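Long-range contacts in activator of Hsp90 ATPase homologue 1/2-like C-terminal domain-containing protein (Nitrosomonas europaea, PDB 1XFS), which is of unknown function but belongs to the AHA1 family, whose Bet v 1-like relatives wrap an antiparallel sheet around a long helix: residues Asp7-Leu12 and Asn136-Arg141; Ser45-Arg50 and Tyr60-Asp65; Gly56-Thr61 and Pro72-Phe77. One frame throughout, in Å; residues are numbered along the deposited sequence.

Contact 1 (Asp7-Leu12 and Asn136-Arg141); sequences DAELDL and NTPGQR
Arg141 carries the polar side of this contact. Its CG stands anti to the backbone N (chi1 -171°), and bends at chi2 and chi3 then carry the chain along the backbone of Ala8-Leu10, so that the guanidinium presents its edge to Glu9. Arg141 NH2 donates to Glu9 O at 2.9 Å in a fairly straight bond (162° at the hydrogen). The acceptor lies in the guanidinium plane, whereas the donor sits above the carbonyl plane. Glu9 O is also approached by the CA-H of Pro138, with CA and O 3.3 Å apart. A water links the side chains: it donates to Glu9 OE2 at 2.5 Å and accepts from Arg141 NH2 at 3.1 Å. Arg141 NE also forms a salt bridge with Glu145, one turn further along the helix.

Each segment also carries a local side-chain-to-backbone motif. In 7-12, an Asx turn has Asp7 OD1 accepting from Glu9 N at 2.9 Å through its anti lone pair, while Asp7 O takes both Leu10 N and Asp11 N. In 136-141, Thr137 is the N-cap of helix 138-145, its OG1 weakly bonded to Gln140 N. The contact therefore joins the lead-in to edge strand 11-18 with the helix start that follows strand 127-134; Leu10 and His135 pair through their backbones.

The apolar contacts come from Leu10 and Leu12. Leu10 CD2 presses end-on against the peptide between Thr137 and Pro138, 3.2 Å from Thr137 C, and meets Pro138 CD at 3.5 Å. Leu12 crosses the arginine chain at about a right angle, its CG 3.8 Å from Arg141 CG. Asp11 OD1 forms a salt bridge with Arg97 of the second subunit.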
ATOM      1  N   ASP A   7       0.757   6.336 -16.697  1.00 27.73           N
ATOM      2  CA  ASP A   7       2.148   6.516 -17.095  1.00 25.43           C
ATOM      3  C   ASP A   7       2.516   5.430 -18.102  1.00 23.98           C
ATOM      4  O   ASP A   7       2.676   4.272 -17.735  1.00 20.57           O
ATOM      5  CB  ASP A   7       3.063   6.415 -15.873  1.00 27.17           C
ATOM      6  CG  ASP A   7       4.452   6.954 -16.140  1.00 29.14           C
ATOM      7  OD1 ASP A   7       5.048   6.600 -17.182  1.00 28.75           O
ATOM      8  OD2 ASP A   7       4.956   7.725 -15.297  1.00 31.83           O
ATOM      9  N   ALA A   8       2.651   5.810 -19.368  1.00 23.68           N
ATOM     10  CA  ALA A   8       2.984   4.861 -20.426  1.00 23.02           C
ATOM     11  C   ALA A   8       4.331   4.180 -20.212  1.00 22.09           C
ATOM     12  O   ALA A   8       4.605   3.126 -20.790  1.00 23.36           O
ATOM     13  CB  ALA A   8       2.973   5.566 -21.779  1.00 24.67           C
ATOM     14  N   GLU A   9       5.174   4.784 -19.386  1.00 21.06           N
ATOM     15  CA  GLU A   9       6.491   4.228 -19.118  1.00 19.90           C
ATOM     16  C   GLU A   9       6.478   3.153 -18.038  1.00 18.77           C
ATOM     17  O   GLU A   9       7.312   2.248 -18.046  1.00 17.82           O
ATOM     18  CB  GLU A   9       7.458   5.348 -18.716  1.00 22.54           C
ATOM     19  CG  GLU A   9       7.808   6.284 -19.858  1.00 24.52           C
ATOM     20  CD  GLU A   9       8.719   5.621 -20.872  1.00 25.21           C
ATOM     21  OE1 GLU A   9       8.637   5.966 -22.066  1.00 26.97           O
ATOM     22  OE2 GLU A   9       9.528   4.761 -20.470  1.00 25.34           O
ATOM     23  N   LEU A  10       5.510   3.229 -17.129  1.00 17.16           N
ATOM     24  CA  LEU A  10       5.442   2.279 -16.024  1.00 14.78           C
ATOM     25  C   LEU A  10       4.176   1.446 -15.917  1.00 14.28           C
ATOM     26  O   LEU A  10       4.162   0.447 -15.202  1.00 13.92           O
ATOM     27  CB  LEU A  10       5.617   3.035 -14.707  1.00 14.22           C
ATOM     28  CG  LEU A  10       6.802   4.001 -14.635  1.00 12.83           C
ATOM     29  CD1 LEU A  10       6.716   4.839 -13.365  1.00 16.51           C
ATOM     30  CD2 LEU A  10       8.089   3.205 -14.682  1.00 12.72           C
ATOM     31  N   ASP A  11       3.120   1.837 -16.622  1.00 12.00           N
ATOM     32  CA  ASP A  11       1.853   1.123 -16.510  1.00 13.78           C
ATOM     33  C   ASP A  11       1.361   0.407 -17.752  1.00 14.66           C
ATOM     34  O   ASP A  11       1.636   0.820 -18.878  1.00 15.69           O
ATOM     35  CB  ASP A  11       0.763   2.096 -16.050  1.00 13.88           C
ATOM     36  CG  ASP A  11       1.173   2.891 -14.828  1.00 14.92           C
ATOM     37  OD1 ASP A  11       1.864   2.315 -13.966  1.00 15.91           O
ATOM     38  OD2 ASP A  11       0.801   4.078 -14.735  1.00 19.06           O
ATOM     39  N   LEU A  12       0.628  -0.676 -17.528  1.00 13.48           N
ATOM     40  CA  LEU A  12       0.036  -1.442 -18.614  1.00 15.29           C
ATOM     41  C   LEU A  12      -1.462  -1.469 -18.330  1.00 17.33           C
ATOM     42  O   LEU A  12      -1.879  -1.723 -17.196  1.00 15.97           O
ATOM     43  CB  LEU A  12       0.606  -2.861 -18.657  1.00 15.33           C
ATOM     44  CG  LEU A  12       2.096  -2.960 -19.017  1.00 14.98           C
ATOM     45  CD1 LEU A  12       2.538  -4.419 -18.962  1.00 13.31           C
ATOM     46  CD2 LEU A  12       2.339  -2.378 -20.409  1.00 15.82           C
ATOM     47  N   ASN A 136       7.230  -0.342 -10.937  1.00 13.54           N
ATOM     48  CA  ASN A 136       8.141   0.615 -10.329  1.00 14.04           C
ATOM     49  C   ASN A 136       9.153   1.230 -11.288  1.00 14.56           C
ATOM     50  O   ASN A 136       9.635   2.336 -11.049  1.00 15.59           O
ATOM     51  CB  ASN A 136       8.858  -0.023  -9.118  1.00 17.03           C
ATOM     52  CG  ASN A 136       9.512  -1.365  -9.438  1.00 19.43           C
ATOM     53  OD1 ASN A 136       9.655  -2.217  -8.556  1.00 24.01           O
ATOM     54  ND2 ASN A 136       9.928  -1.554 -10.685  1.00 15.76           N
ATOM     55  N   THR A 137       9.446   0.538 -12.384  1.00 14.19           N
ATOM     56  CA  THR A 137      10.421   1.026 -13.357  1.00 14.79           C
ATOM     57  C   THR A 137      10.040   0.608 -14.773  1.00 15.10           C
ATOM     58  O   THR A 137       9.265  -0.331 -14.970  1.00 14.95           O
ATOM     59  CB  THR A 137      11.814   0.454 -13.065  1.00 14.42           C
ATOM     60  OG1 THR A 137      11.746  -0.976 -13.082  1.00 17.97           O
ATOM     61  CG2 THR A 137      12.310   0.915 -11.702  1.00 16.04           C
ATOM     62  N   PRO A 138      10.582   1.305 -15.785  1.00 17.04           N
ATOM     63  CA  PRO A 138      10.270   0.966 -17.177  1.00 17.85           C
ATOM     64  C   PRO A 138      10.710  -0.462 -17.504  1.00 18.15           C
ATOM     65  O   PRO A 138      10.036  -1.178 -18.250  1.00 18.41           O
ATOM     66  CB  PRO A 138      11.060   2.007 -17.971  1.00 19.30           C
ATOM     67  CG  PRO A 138      11.089   3.188 -17.049  1.00 20.27           C
ATOM     68  CD  PRO A 138      11.384   2.539 -15.715  1.00 17.94           C
ATOM     69  N   GLY A 139      11.845  -0.865 -16.936  1.00 18.12           N
ATOM     70  CA  GLY A 139      12.365  -2.202 -17.164  1.00 17.98           C
ATOM     71  C   GLY A 139      11.419  -3.287 -16.689  1.00 19.50           C
ATOM     72  O   GLY A 139      11.294  -4.341 -17.314  1.00 16.80           O
ATOM     73  N   GLN A 140      10.757  -3.025 -15.568  1.00 17.23           N
ATOM     74  CA  GLN A 140       9.803  -3.972 -15.011  1.00 18.59           C
ATOM     75  C   GLN A 140       8.544  -3.990 -15.875  1.00 16.12           C
ATOM     76  O   GLN A 140       7.962  -5.049 -16.099  1.00 16.39           O
ATOM     77  CB  GLN A 140       9.463  -3.588 -13.567  1.00 17.95           C
ATOM     78  CG  GLN A 140      10.529  -3.997 -12.551  1.00 23.48           C
ATOM     79  CD  GLN A 140      10.131  -5.232 -11.749  1.00 26.04           C
ATOM     80  OE1 GLN A 140       9.254  -5.169 -10.881  1.00 24.86           O
ATOM     81  NE2 GLN A 140      10.763  -6.363 -12.048  1.00 25.62           N
ATOM     82  N   ARG A 141       8.138  -2.822 -16.370  1.00 16.64           N
ATOM     83  CA  ARG A 141       6.958  -2.728 -17.224  1.00 15.91           C
ATOM     84  C   ARG A 141       7.226  -3.526 -18.497  1.00 17.54           C
ATOM     85  O   ARG A 141       6.398  -4.326 -18.934  1.00 15.78           O
ATOM     86  CB  ARG A 141       6.670  -1.272 -17.607  1.00 17.39           C
ATOM     87  CG  ARG A 141       5.329  -1.076 -18.314  1.00 16.61           C
ATOM     88  CD  ARG A 141       5.414  -0.039 -19.431  1.00 18.21           C
ATOM     89  NE  ARG A 141       6.091  -0.579 -20.608  1.00 18.36           N
ATOM     90  CZ  ARG A 141       7.269  -0.161 -21.060  1.00 20.45           C
ATOM     91  NH1 ARG A 141       7.798  -0.722 -22.142  1.00 21.07           N
ATOM     92  NH2 ARG A 141       7.918   0.821 -20.445  1.00 17.41           N
TER
HETATM   93  O   HOH W   1      10.105   2.664 -21.710  1.00 22.71           O

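Contact 2 (Ser45-Arg50 and Tyr60-Asp65); sequences SISDCR and YTVMQD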
ATOM      1  N   SER A  45      -3.288 -23.114 -13.178  1.00 21.55           N
ATOM      2  CA  SER A  45      -4.400 -23.263 -12.257  1.00 21.08           C
ATOM      3  C   SER A  45      -4.056 -22.697 -10.886  1.00 20.98           C
ATOM      4  O   SER A  45      -2.916 -22.301 -10.635  1.00 19.99           O
ATOM      5  CB  SER A  45      -4.774 -24.740 -12.121  1.00 21.18           C
ATOM      6  OG  SER A  45      -3.671 -25.498 -11.649  1.00 22.99           O
ATOM      7  N   ILE A  46      -5.051 -22.654 -10.006  1.00 21.45           N
ATOM      8  CA  ILE A  46      -4.856 -22.149  -8.649  1.00 21.78           C
ATOM      9  C   ILE A  46      -5.034 -23.280  -7.646  1.00 21.61           C
ATOM     10  O   ILE A  46      -6.090 -23.909  -7.586  1.00 23.27           O
ATOM     11  CB  ILE A  46      -5.855 -21.031  -8.321  1.00 21.97           C
ATOM     12  CG1 ILE A  46      -5.631 -19.848  -9.267  1.00 22.84           C
ATOM     13  CG2 ILE A  46      -5.691 -20.597  -6.867  1.00 22.12           C
ATOM     14  CD1 ILE A  46      -6.545 -18.676  -9.018  1.00 26.56           C
ATOM     15  N   SER A  47      -3.991 -23.522  -6.856  1.00 22.14           N
ATOM     16  CA  SER A  47      -3.991 -24.587  -5.855  1.00 21.70           C
ATOM     17  C   SER A  47      -4.556 -24.128  -4.518  1.00 20.84           C
ATOM     18  O   SER A  47      -4.937 -24.948  -3.680  1.00 22.03           O
ATOM     19  CB  SER A  47      -2.566 -25.097  -5.646  1.00 22.90           C
ATOM     20  OG  SER A  47      -1.959 -25.420  -6.888  1.00 27.73           O
ATOM     21  N   ASP A  48      -4.601 -22.816  -4.316  1.00 18.07           N
ATOM     22  CA  ASP A  48      -5.125 -22.260  -3.079  1.00 16.65           C
ATOM     23  C   ASP A  48      -5.353 -20.766  -3.268  1.00 14.41           C
ATOM     24  O   ASP A  48      -4.663 -20.110  -4.046  1.00 13.89           O
ATOM     25  CB  ASP A  48      -4.136 -22.491  -1.933  1.00 18.08           C
ATOM     26  CG  ASP A  48      -4.790 -22.380  -0.562  1.00 19.87           C
ATOM     27  OD1 ASP A  48      -4.069 -22.480   0.449  1.00 23.84           O
ATOM     28  OD2 ASP A  48      -6.024 -22.207  -0.496  1.00 21.44           O
ATOM     29  N   CYS A  49      -6.331 -20.236  -2.551  1.00 15.29           N
ATOM     30  CA  CYS A  49      -6.652 -18.820  -2.625  1.00 14.02           C
ATOM     31  C   CYS A  49      -7.331 -18.385  -1.336  1.00 15.27           C
ATOM     32  O   CYS A  49      -8.362 -18.941  -0.948  1.00 15.54           O
ATOM     33  CB  CYS A  49      -7.561 -18.535  -3.824  1.00 14.83           C
ATOM     34  SG  CYS A  49      -8.050 -16.789  -3.965  1.00 16.69           S
ATOM     35  N   ARG A  50      -6.735 -17.394  -0.674  1.00 13.24           N
ATOM     36  CA  ARG A  50      -7.260 -16.854   0.577  1.00 14.78           C
ATOM     37  C   ARG A  50      -7.463 -15.356   0.368  1.00 12.83           C
ATOM     38  O   ARG A  50      -6.578 -14.667  -0.144  1.00 11.65           O
ATOM     39  CB  ARG A  50      -6.265 -17.070   1.721  1.00 20.43           C
ATOM     40  CG  ARG A  50      -5.996 -18.528   2.073  1.00 25.92           C
ATOM     41  CD  ARG A  50      -7.149 -19.134   2.856  1.00 31.23           C
ATOM     42  NE  ARG A  50      -7.355 -18.459   4.138  1.00 34.63           N
ATOM     43  CZ  ARG A  50      -8.288 -18.801   5.021  1.00 36.05           C
ATOM     44  NH1 ARG A  50      -9.104 -19.817   4.769  1.00 35.97           N
ATOM     45  NH2 ARG A  50      -8.410 -18.124   6.156  1.00 37.29           N
ATOM     46  N   TYR A  60      -3.883 -13.924  -0.801  1.00 13.62           N
ATOM     47  CA  TYR A  60      -2.949 -15.042  -0.968  1.00 14.77           C
ATOM     48  C   TYR A  60      -3.422 -16.029  -2.026  1.00 14.17           C
ATOM     49  O   TYR A  60      -4.586 -16.427  -2.049  1.00 14.98           O
ATOM     50  CB  TYR A  60      -2.788 -15.785   0.368  1.00 14.57           C
ATOM     51  CG  TYR A  60      -2.017 -17.100   0.311  1.00 16.18           C
ATOM     52  CD1 TYR A  60      -0.625 -17.124   0.276  1.00 19.19           C
ATOM     53  CD2 TYR A  60      -2.692 -18.324   0.315  1.00 17.96           C
ATOM     54  CE1 TYR A  60       0.081 -18.343   0.251  1.00 18.22           C
ATOM     55  CE2 TYR A  60      -1.997 -19.540   0.285  1.00 19.25           C
ATOM     56  CZ  TYR A  60      -0.613 -19.541   0.254  1.00 20.12           C
ATOM     57  OH  TYR A  60       0.061 -20.748   0.226  1.00 22.60           O
ATOM     58  N   THR A  61      -2.513 -16.424  -2.906  1.00 15.86           N
ATOM     59  CA  THR A  61      -2.859 -17.381  -3.942  1.00 17.11           C
ATOM     60  C   THR A  61      -1.667 -18.279  -4.235  1.00 17.00           C
ATOM     61  O   THR A  61      -0.522 -17.875  -4.066  1.00 16.78           O
ATOM     62  CB  THR A  61      -3.280 -16.670  -5.249  1.00 19.69           C
ATOM     63  OG1 THR A  61      -2.198 -15.861  -5.721  1.00 25.34           O
ATOM     64  CG2 THR A  61      -4.496 -15.786  -5.010  1.00 22.11           C
ATOM     65  N   VAL A  62      -1.943 -19.515  -4.636  1.00 15.87           N
ATOM     66  CA  VAL A  62      -0.880 -20.441  -4.992  1.00 14.63           C
ATOM     67  C   VAL A  62      -1.135 -20.829  -6.434  1.00 16.15           C
ATOM     68  O   VAL A  62      -2.136 -21.472  -6.745  1.00 16.13           O
ATOM     69  CB  VAL A  62      -0.887 -21.712  -4.127  1.00 13.62           C
ATOM     70  CG1 VAL A  62       0.214 -22.656  -4.604  1.00 16.01           C
ATOM     71  CG2 VAL A  62      -0.668 -21.349  -2.667  1.00 16.40           C
HETATM   72  N   MSE A  63      -0.236 -20.399  -7.312  1.00 16.10           N
HETATM   73  CA  MSE A  63      -0.349 -20.685  -8.732  1.00 19.91           C
HETATM   74  C   MSE A  63       0.474 -21.910  -9.115  1.00 19.35           C
HETATM   75  O   MSE A  63       1.585 -22.103  -8.622  1.00 19.66           O
HETATM   76  CB  MSE A  63       0.132 -19.480  -9.539  1.00 24.00           C
HETATM   77  CG  MSE A  63      -0.717 -18.235  -9.361  1.00 33.71           C
HETATM   78 SE   MSE A  63       0.116 -16.692 -10.156  1.00 44.86          SE
HETATM   79  CE  MSE A  63       0.024 -17.221 -12.009  1.00 42.09           C
ATOM     80  N   GLN A  64      -0.081 -22.735  -9.994  1.00 18.45           N
ATOM     81  CA  GLN A  64       0.613 -23.929 -10.458  1.00 17.69           C
ATOM     82  C   GLN A  64       0.733 -23.853 -11.975  1.00 17.07           C
ATOM     83  O   GLN A  64      -0.265 -23.655 -12.678  1.00 17.83           O
ATOM     84  CB  GLN A  64      -0.158 -25.188 -10.059  1.00 20.34           C
ATOM     85  CG  GLN A  64       0.563 -26.487 -10.390  1.00 20.86           C
ATOM     86  CD  GLN A  64      -0.213 -27.723  -9.961  1.00 23.68           C
ATOM     87  OE1 GLN A  64      -0.448 -27.946  -8.772  1.00 25.68           O
ATOM     88  NE2 GLN A  64      -0.627 -28.529 -10.935  1.00 24.32           N
ATOM     89  N   ASP A  65       1.955 -23.989 -12.478  1.00 17.15           N
ATOM     90  CA  ASP A  65       2.178 -23.930 -13.919  1.00 18.11           C
ATOM     91  C   ASP A  65       1.965 -25.312 -14.533  1.00 19.22           C
ATOM     92  O   ASP A  65       1.773 -26.290 -13.812  1.00 17.21           O
ATOM     93  CB  ASP A  65       3.587 -23.404 -14.244  1.00 20.08           C
ATOM     94  CG  ASP A  65       4.701 -24.264 -13.671  1.00 19.68           C
ATOM     95  OD1 ASP A  65       4.488 -25.466 -13.459  1.00 18.00           O
ATOM     96  OD2 ASP A  65       5.808 -23.727 -13.456  1.00 23.73           O
TER
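Tyr60 and Asp48 both hold CG anti to the backbone N (chi1 171° and -160°), which lays the tyrosine ring alongside the neighbouring strand, with the carboxylate at its rim. Asp48 OD1 comes in the ring plane to CE2, 3.6 Å away, and the carboxylate stands almost perpendicular to the ring (89°). An oxygen in this position faces the slightly positive hydrogen rim, probably a mildly favourable electrostatic match. Arg50, with CG beside its backbone N, adds methylene packing: its CG is 3.7 Å from Tyr60 CD2, while the guanidinium runs off away from the ring.

Val62 continues this face, CG2 against Asp48 CB at 3.7 Å and CG1 against Ser47 CB at 3.8 Å. Beyond it, Ser47 OG and Gln64 OE1 are both hydrogen-bonded to Lys70 of the next strand. On the other face Cys49 SG meets Thr61 CG2 at 3.8 Å.

Beneath the side chains, Arg50 and Tyr60 exchange two backbone bonds, as do Ser45 and Gln64. Between them the chain turns a corner at Ser47, whose N still reaches Val62 O, at 2.8 Å and nearly along the C=O axis. This is an antiparallel beta hairpin with an irregular outer strand, 45-51 being the outermost strand at this end of the chain's seven-stranded antiparallel sheet.

Contact 3 (Gly56-Thr61 and Pro72-Phe77); sequences GGEFYT and PNSGCF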
ATOM      1  N   GLY A  56      -5.602  -3.509   3.839  1.00  6.65           N
ATOM      2  CA  GLY A  56      -4.674  -4.118   4.774  1.00  8.10           C
ATOM      3  C   GLY A  56      -4.861  -5.625   4.863  1.00  9.17           C
ATOM      4  O   GLY A  56      -4.102  -6.315   5.548  1.00 10.59           O
ATOM      5  N   GLY A  57      -5.875  -6.133   4.168  1.00  7.95           N
ATOM      6  CA  GLY A  57      -6.161  -7.561   4.181  1.00  8.09           C
ATOM      7  C   GLY A  57      -5.319  -8.346   3.193  1.00  8.86           C
ATOM      8  O   GLY A  57      -4.981  -7.859   2.114  1.00  7.47           O
ATOM      9  N   GLU A  58      -4.984  -9.578   3.556  1.00  9.44           N
ATOM     10  CA  GLU A  58      -4.154 -10.409   2.704  1.00 11.84           C
ATOM     11  C   GLU A  58      -4.878 -10.996   1.496  1.00 10.94           C
ATOM     12  O   GLU A  58      -6.044 -11.372   1.569  1.00 10.48           O
ATOM     13  CB  GLU A  58      -3.530 -11.539   3.539  1.00 15.26           C
ATOM     14  CG  GLU A  58      -2.678 -12.525   2.749  1.00 22.62           C
ATOM     15  CD  GLU A  58      -1.960 -13.505   3.659  1.00 25.76           C
ATOM     16  OE1 GLU A  58      -2.629 -14.114   4.523  1.00 29.45           O
ATOM     17  OE2 GLU A  58      -0.735 -13.676   3.502  1.00 27.22           O
ATOM     18  N   PHE A  59      -4.169 -11.030   0.371  1.00 11.39           N
ATOM     19  CA  PHE A  59      -4.662 -11.615  -0.870  1.00 11.86           C
ATOM     20  C   PHE A  59      -3.589 -12.671  -1.158  1.00 13.41           C
ATOM     21  O   PHE A  59      -2.507 -12.348  -1.658  1.00 13.43           O
ATOM     22  CB  PHE A  59      -4.711 -10.563  -1.986  1.00 14.03           C
ATOM     23  CG  PHE A  59      -5.323 -11.061  -3.266  1.00 15.31           C
ATOM     24  CD1 PHE A  59      -5.229 -10.309  -4.437  1.00 15.50           C
ATOM     25  CD2 PHE A  59      -5.979 -12.288  -3.310  1.00 16.14           C
ATOM     26  CE1 PHE A  59      -5.778 -10.777  -5.641  1.00 19.69           C
ATOM     27  CE2 PHE A  59      -6.533 -12.767  -4.504  1.00 17.25           C
ATOM     28  CZ  PHE A  59      -6.432 -12.008  -5.676  1.00 17.18           C
ATOM     29  N   TYR A  60      -3.883 -13.924  -0.801  1.00 13.62           N
ATOM     30  CA  TYR A  60      -2.949 -15.042  -0.968  1.00 14.77           C
ATOM     31  C   TYR A  60      -3.422 -16.029  -2.026  1.00 14.17           C
ATOM     32  O   TYR A  60      -4.586 -16.427  -2.049  1.00 14.98           O
ATOM     33  CB  TYR A  60      -2.788 -15.785   0.368  1.00 14.57           C
ATOM     34  CG  TYR A  60      -2.017 -17.100   0.311  1.00 16.18           C
ATOM     35  CD1 TYR A  60      -0.625 -17.124   0.276  1.00 19.19           C
ATOM     36  CD2 TYR A  60      -2.692 -18.324   0.315  1.00 17.96           C
ATOM     37  CE1 TYR A  60       0.081 -18.343   0.251  1.00 18.22           C
ATOM     38  CE2 TYR A  60      -1.997 -19.540   0.285  1.00 19.25           C
ATOM     39  CZ  TYR A  60      -0.613 -19.541   0.254  1.00 20.12           C
ATOM     40  OH  TYR A  60       0.061 -20.748   0.226  1.00 22.60           O
ATOM     41  N   THR A  61      -2.513 -16.424  -2.906  1.00 15.86           N
ATOM     42  CA  THR A  61      -2.859 -17.381  -3.942  1.00 17.11           C
ATOM     43  C   THR A  61      -1.667 -18.279  -4.235  1.00 17.00           C
ATOM     44  O   THR A  61      -0.522 -17.875  -4.066  1.00 16.78           O
ATOM     45  CB  THR A  61      -3.280 -16.670  -5.249  1.00 19.69           C
ATOM     46  OG1 THR A  61      -2.198 -15.861  -5.721  1.00 25.34           O
ATOM     47  CG2 THR A  61      -4.496 -15.786  -5.010  1.00 22.11           C
ATOM     48  N   PRO A  72       3.651 -19.681  -4.472  1.00 26.31           N
ATOM     49  CA  PRO A  72       2.807 -18.966  -3.510  1.00 28.01           C
ATOM     50  C   PRO A  72       2.945 -17.460  -3.729  1.00 28.69           C
ATOM     51  O   PRO A  72       4.060 -16.935  -3.779  1.00 28.85           O
ATOM     52  CB  PRO A  72       3.370 -19.416  -2.164  1.00 28.54           C
ATOM     53  CG  PRO A  72       4.830 -19.611  -2.468  1.00 29.19           C
ATOM     54  CD  PRO A  72       4.773 -20.351  -3.789  1.00 28.71           C
ATOM     55  N   ASN A  73       1.812 -16.778  -3.876  1.00 29.03           N
ATOM     56  CA  ASN A  73       1.799 -15.334  -4.090  1.00 28.29           C
ATOM     57  C   ASN A  73       1.115 -14.683  -2.891  1.00 25.93           C
ATOM     58  O   ASN A  73       0.074 -15.150  -2.437  1.00 24.84           O
ATOM     59  CB  ASN A  73       1.016 -14.973  -5.359  1.00 30.72           C
ATOM     60  CG  ASN A  73       1.279 -15.929  -6.507  1.00 34.45           C
ATOM     61  OD1 ASN A  73       0.835 -17.077  -6.488  1.00 35.38           O
ATOM     62  ND2 ASN A  73       2.005 -15.457  -7.515  1.00 35.94           N
ATOM     63  N   SER A  74       1.703 -13.609  -2.380  1.00 22.54           N
ATOM     64  CA  SER A  74       1.135 -12.912  -1.235  1.00 19.41           C
ATOM     65  C   SER A  74       1.036 -11.424  -1.537  1.00 17.24           C
ATOM     66  O   SER A  74       2.026 -10.783  -1.892  1.00 18.17           O
ATOM     67  CB  SER A  74       2.003 -13.143   0.004  1.00 20.91           C
ATOM     68  OG  SER A  74       1.458 -12.500   1.142  1.00 22.06           O
ATOM     69  N   GLY A  75      -0.170 -10.883  -1.402  1.00 12.70           N
ATOM     70  CA  GLY A  75      -0.374  -9.475  -1.673  1.00 12.06           C
ATOM     71  C   GLY A  75      -1.223  -8.835  -0.593  1.00  9.53           C
ATOM     72  O   GLY A  75      -1.612  -9.492   0.376  1.00  9.66           O
ATOM     73  N   CYS A  76      -1.522  -7.554  -0.771  1.00  9.29           N
ATOM     74  CA  CYS A  76      -2.302  -6.799   0.209  1.00  8.43           C
ATOM     75  C   CYS A  76      -3.334  -5.910  -0.486  1.00  6.83           C
ATOM     76  O   CYS A  76      -3.012  -5.239  -1.459  1.00  8.18           O
ATOM     77  CB  CYS A  76      -1.341  -5.921   1.025  1.00  8.77           C
ATOM     78  SG  CYS A  76      -2.063  -5.006   2.389  1.00  9.69           S
ATOM     79  N   PHE A  77      -4.572  -5.903  -0.001  1.00  6.74           N
ATOM     80  CA  PHE A  77      -5.588  -5.029  -0.584  1.00  7.17           C
ATOM     81  C   PHE A  77      -5.341  -3.600  -0.087  1.00  6.63           C
ATOM     82  O   PHE A  77      -4.975  -3.390   1.066  1.00  9.42           O
ATOM     83  CB  PHE A  77      -6.999  -5.493  -0.193  1.00  7.46           C
ATOM     84  CG  PHE A  77      -7.442  -6.741  -0.903  1.00  6.96           C
ATOM     85  CD1 PHE A  77      -7.692  -6.729  -2.274  1.00  8.34           C
ATOM     86  CD2 PHE A  77      -7.565  -7.939  -0.209  1.00  7.97           C
ATOM     87  CE1 PHE A  77      -8.054  -7.909  -2.952  1.00  8.27           C
ATOM     88  CE2 PHE A  77      -7.925  -9.126  -0.873  1.00  8.08           C
ATOM     89  CZ  PHE A  77      -8.169  -9.101  -2.242  1.00  7.47           C
TER
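Phe77 sets its CG beside the backbone N (chi1 -73°), and the ring swings back under the facing strand. Its CB lies 3.9 Å from Gly57 O, and CD2 comes closer to the same oxygen, at 3.5 Å. Further out, CE2 meets Phe59 CB at 3.7 Å, and that methylene sits over the face of the Phe77 ring as a CH-pi contact. At the tip, CZ rests over the Phe59 ring, 3.6 Å from CG, while CE1 is 4.0 Å from Phe59 CD1. The planes are close to parallel (16°) but slid apart, so the rings barely overlap. Phe59 also meets Trp88 edge-to-face and the ring of Phe39, while Phe77 packs on Leu86 and Leu53. An alanine at Phe77 would remove every ring contact beyond CB and would probably leave the Phe59 ring less firmly packed on that side.

The backbone ladder of this hairpin frames the pair. Gly56 N donates to Phe77 O at 2.8 Å, almost perfectly straight (175°), and at the far end Asn73 N reaches Thr61 O at 2.6 Å. Gly56 has backbone angles at which a CB would jam against the preceding carbonyl. Across from Phe59, Gly75 brings no side chain to that face. Cys76 SG lies against Gly56 CA, and Ser74 OG comes near Glu58 OE2, at best weakly bonded. A ladder of backbone hydrogen bonds thus ties the strands, aromatic packing dominates around Phe59 and Phe77, and Glu58, Ser74, Cys76 and the Tyr60 ring share the opposite face.

In the fold
Contacts 2 and 3 are neighbours in one sheet: both use strand 58-64, share Tyr60 and Thr61, and have their centres about 11 Å apart. Contact 3 joins that strand to 70-81 and is the most buried of the three, with Phe59 and Phe77 packed together; contact 2 joins it to the outer strand 45-51 and lies at the surface, where polar and charged side chains flank the ladder. Contact 1 stands apart, its centre about 26 Å from that of contact 2 and about 22 Å from that of contact 3. It reaches the same sheet at the opposite edge, but links a turn to a helix start through a side chain and a water, and borders the second subunit.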